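Local coordinates for protein disulfide-isomerase A4 (Rattus norvegicus, PDB 3EC3) that catalyses the rearrangement of disulfide bonds in proteins of the endoplasmic reticulum, this fragment being its pair of noncatalytic thioredoxin-like domains, b and b', at residues A[85-90]-A[159-164]. The protein carries 1 engineered substitution. Residues are numbered along the deposited sequence; the frame is centred on the assembly and turned at random.
Sequences QSKYEP and VLEVAK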
ATOM      1  N   GLN A  85      -1.119  -7.354  -4.763  1.00 15.32           N
ATOM      2  CA  GLN A  85      -1.885  -7.112  -6.012  1.00 15.59           C
ATOM      3  C   GLN A  85      -3.316  -7.583  -5.800  1.00 16.16           C
ATOM      4  O   GLN A  85      -3.583  -8.344  -4.865  1.00 15.88           O
ATOM      5  CB  GLN A  85      -1.255  -7.951  -7.143  1.00 17.19           C
ATOM      6  CG  GLN A  85       0.094  -7.361  -7.512  1.00 18.71           C
ATOM      7  CD  GLN A  85       0.908  -8.236  -8.442  1.00 26.64           C
ATOM      8  OE1 GLN A  85       0.496  -9.332  -8.820  1.00 26.71           O
ATOM      9  NE2 GLN A  85       2.113  -7.754  -8.779  1.00 26.67           N
ATOM     10  N   SER A  86      -4.251  -7.192  -6.690  1.00 15.28           N
ATOM     11  CA  SER A  86      -5.630  -7.690  -6.569  1.00 16.11           C
ATOM     12  C   SER A  86      -6.303  -7.610  -7.915  1.00 15.00           C
ATOM     13  O   SER A  86      -5.817  -6.904  -8.825  1.00 15.61           O
ATOM     14  CB  SER A  86      -6.482  -6.908  -5.553  1.00 15.58           C
ATOM     15  OG  SER A  86      -6.921  -5.657  -6.120  1.00 19.66           O
ATOM     16  N   LYS A  87      -7.429  -8.304  -8.031  1.00 15.75           N
ATOM     17  CA  LYS A  87      -8.232  -8.232  -9.284  1.00 17.68           C
ATOM     18  C   LYS A  87      -8.747  -6.834  -9.604  1.00 17.15           C
ATOM     19  O   LYS A  87      -9.178  -6.570 -10.745  1.00 18.06           O
ATOM     20  CB  LYS A  87      -9.465  -9.147  -9.166  1.00 18.36           C
ATOM     21  CG  LYS A  87      -9.188 -10.451  -8.580  1.00 24.78           C
ATOM     22  CD  LYS A  87     -10.495 -11.260  -8.393  1.00 29.40           C
ATOM     23  CE  LYS A  87     -11.432 -10.685  -7.332  1.00 31.26           C
ATOM     24  NZ  LYS A  87     -12.372 -11.776  -6.874  1.00 32.83           N
ATOM     25  N   TYR A  88      -8.764  -5.950  -8.619  1.00 17.25           N
ATOM     26  CA  TYR A  88      -9.317  -4.591  -8.830  1.00 18.16           C
ATOM     27  C   TYR A  88      -8.325  -3.491  -9.165  1.00 18.86           C
ATOM     28  O   TYR A  88      -8.726  -2.328  -9.390  1.00 18.43           O
ATOM     29  CB  TYR A  88     -10.121  -4.185  -7.606  1.00 19.35           C
ATOM     30  CG  TYR A  88     -11.157  -5.223  -7.311  1.00 21.15           C
ATOM     31  CD1 TYR A  88     -11.145  -5.921  -6.125  1.00 18.93           C
ATOM     32  CD2 TYR A  88     -12.145  -5.536  -8.265  1.00 22.76           C
ATOM     33  CE1 TYR A  88     -12.127  -6.894  -5.865  1.00 21.95           C
ATOM     34  CE2 TYR A  88     -13.087  -6.496  -8.009  1.00 23.18           C
ATOM     35  CZ  TYR A  88     -13.074  -7.162  -6.824  1.00 23.04           C
ATOM     36  OH  TYR A  88     -14.050  -8.109  -6.582  1.00 24.99           O
ATOM     37  N   GLU A  89      -7.047  -3.836  -9.230  1.00 17.38           N
ATOM     38  CA  GLU A  89      -5.993  -2.845  -9.404  1.00 16.64           C
ATOM     39  C   GLU A  89      -5.115  -3.218 -10.570  1.00 17.30           C
ATOM     40  O   GLU A  89      -4.784  -4.390 -10.739  1.00 17.17           O
ATOM     41  CB  GLU A  89      -5.127  -2.771  -8.104  1.00 16.57           C
ATOM     42  CG  GLU A  89      -5.917  -2.406  -6.851  1.00 18.42           C
ATOM     43  CD  GLU A  89      -5.143  -2.796  -5.592  1.00 16.56           C
ATOM     44  OE1 GLU A  89      -5.367  -3.909  -5.047  1.00 19.67           O
ATOM     45  OE2 GLU A  89      -4.255  -1.998  -5.202  1.00 18.11           O
ATOM     46  N   PRO A  90      -4.694  -2.232 -11.383  1.00 17.47           N
ATOM     47  CA  PRO A  90      -3.759  -2.558 -12.475  1.00 18.59           C
ATOM     48  C   PRO A  90      -2.430  -3.014 -11.879  1.00 19.40           C
ATOM     49  O   PRO A  90      -2.100  -2.605 -10.738  1.00 18.89           O
ATOM     50  CB  PRO A  90      -3.596  -1.218 -13.222  1.00 19.32           C
ATOM     51  CG  PRO A  90      -4.021  -0.164 -12.237  1.00 19.36           C
ATOM     52  CD  PRO A  90      -4.995  -0.790 -11.288  1.00 19.07           C
ATOM     53  N   VAL A 159     -11.385  -8.348   2.832  1.00 16.81           N
ATOM     54  CA  VAL A 159     -11.158  -6.910   3.015  1.00 16.75           C
ATOM     55  C   VAL A 159     -11.173  -6.158   1.674  1.00 16.34           C
ATOM     56  O   VAL A 159     -11.804  -5.096   1.540  1.00 16.09           O
ATOM     57  CB  VAL A 159      -9.848  -6.627   3.795  1.00 16.34           C
ATOM     58  CG1 VAL A 159      -9.757  -5.088   4.153  1.00 17.53           C
ATOM     59  CG2 VAL A 159      -9.815  -7.491   5.061  1.00 15.84           C
ATOM     60  N   LEU A 160     -10.527  -6.732   0.666  1.00 15.50           N
ATOM     61  CA  LEU A 160     -10.470  -6.112  -0.663  1.00 14.84           C
ATOM     62  C   LEU A 160     -11.861  -5.911  -1.286  1.00 16.11           C
ATOM     63  O   LEU A 160     -12.161  -4.882  -1.946  1.00 15.85           O
ATOM     64  CB  LEU A 160      -9.669  -7.033  -1.573  1.00 15.50           C
ATOM     65  CG  LEU A 160      -8.129  -6.927  -1.521  1.00 15.52           C
ATOM     66  CD1 LEU A 160      -7.502  -8.178  -2.150  1.00 15.05           C
ATOM     67  CD2 LEU A 160      -7.687  -5.660  -2.278  1.00 15.35           C
ATOM     68  N   GLU A 161     -12.718  -6.889  -1.056  1.00 16.81           N
ATOM     69  CA  GLU A 161     -14.139  -6.760  -1.457  1.00 18.67           C
ATOM     70  C   GLU A 161     -14.861  -5.510  -0.927  1.00 19.01           C
ATOM     71  O   GLU A 161     -15.718  -4.962  -1.628  1.00 20.86           O
ATOM     72  CB  GLU A 161     -14.906  -8.043  -1.142  1.00 18.23           C
ATOM     73  CG  GLU A 161     -14.387  -9.233  -1.948  1.00 22.10           C
ATOM     74  CD  GLU A 161     -14.629  -9.079  -3.453  1.00 29.38           C
ATOM     75  OE1 GLU A 161     -15.752  -8.710  -3.859  1.00 29.28           O
ATOM     76  OE2 GLU A 161     -13.719  -9.339  -4.243  1.00 31.34           O
ATOM     77  N   VAL A 162     -14.529  -5.062   0.284  1.00 17.65           N
ATOM     78  CA  VAL A 162     -15.126  -3.856   0.834  1.00 17.84           C
ATOM     79  C   VAL A 162     -14.328  -2.634   0.401  1.00 17.32           C
ATOM     80  O   VAL A 162     -14.882  -1.602  -0.028  1.00 18.21           O
ATOM     81  CB  VAL A 162     -15.232  -3.954   2.392  1.00 18.17           C
ATOM     82  CG1 VAL A 162     -15.937  -2.726   2.986  1.00 18.85           C
ATOM     83  CG2 VAL A 162     -16.055  -5.224   2.801  1.00 16.85           C
ATOM     84  N   ALA A 163     -13.006  -2.736   0.530  1.00 16.88           N
ATOM     85  CA  ALA A 163     -12.121  -1.635   0.163  1.00 16.08           C
ATOM     86  C   ALA A 163     -12.436  -1.035  -1.193  1.00 16.33           C
ATOM     87  O   ALA A 163     -12.394   0.194  -1.354  1.00 17.49           O
ATOM     88  CB  ALA A 163     -10.606  -2.108   0.253  1.00 14.99           C
ATOM     89  N   LYS A 164     -12.743  -1.861  -2.193  1.00 17.29           N
ATOM     90  CA  LYS A 164     -12.921  -1.332  -3.562  1.00 17.63           C
ATOM     91  C   LYS A 164     -14.145  -0.442  -3.661  1.00 18.88           C
ATOM     92  O   LYS A 164     -14.261   0.337  -4.605  1.00 18.51           O
ATOM     93  CB  LYS A 164     -13.081  -2.458  -4.570  1.00 19.26           C
ATOM     94  CG  LYS A 164     -14.328  -3.265  -4.362  1.00 20.46           C
ATOM     95  CD  LYS A 164     -14.752  -3.891  -5.686  1.00 27.78           C
ATOM     96  CE  LYS A 164     -15.600  -5.140  -5.428  1.00 29.98           C
ATOM     97  NZ  LYS A 164     -16.722  -4.803  -4.533  1.00 29.69           N
TER
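The phenol of Tyr88 reaches across to Glu161 and donates a 2.7 Å hydrogen bond from OH to OE2. That oxygen is met on the syn side of the carboxylate, with the phenolic oxygen 22° out of its plane. OE2 also lies near the plane of the tyrosine ring, at its edge, and the ring and carboxylate planes stand 60° apart. Meanwhile the aliphatic part of Lys164 lies over one face of the ring: CD sits 3.8 Å from the centroid in a CH-pi contact, and CE comes to 3.5 Å from Tyr88 CZ. The lysine chain then bends at its last torsion (chi4 54°), turning NZ back to the carbonyl O of Glu161, which it meets on a lone pair; its cation-pi attraction to the ring is weak at most. Tyr88 belongs to a type I turn, Ser86 to Glu89, in the loop between strands 75-79 and 93-96 of the first thioredoxin-like domain, while the partner segment lies on helix 149-163 in the second, making this part of the interface between the two domains. Lys87 NZ approaches the same Glu161 OE2 in a long salt bridge of 3.8 Å; an alanine in place of Glu161 would probably leave the Tyr88 hydroxyl without its acceptor and the Lys87 ammonium without this countercharge. Deeper in, Ser86 CB rests 3.7 Å from Leu160 CD2. Ser86 OG accepts from Tyr88 N at 3.1 Å, which makes an ST turn, and donates to the anti lone pair of Glu89 OE1, so two bonds hold this hydroxyl. The other oxygen of that carboxylate, Glu89 OE2, takes a hydrogen bond from the backbone N of Leu117, next to strand 118-121.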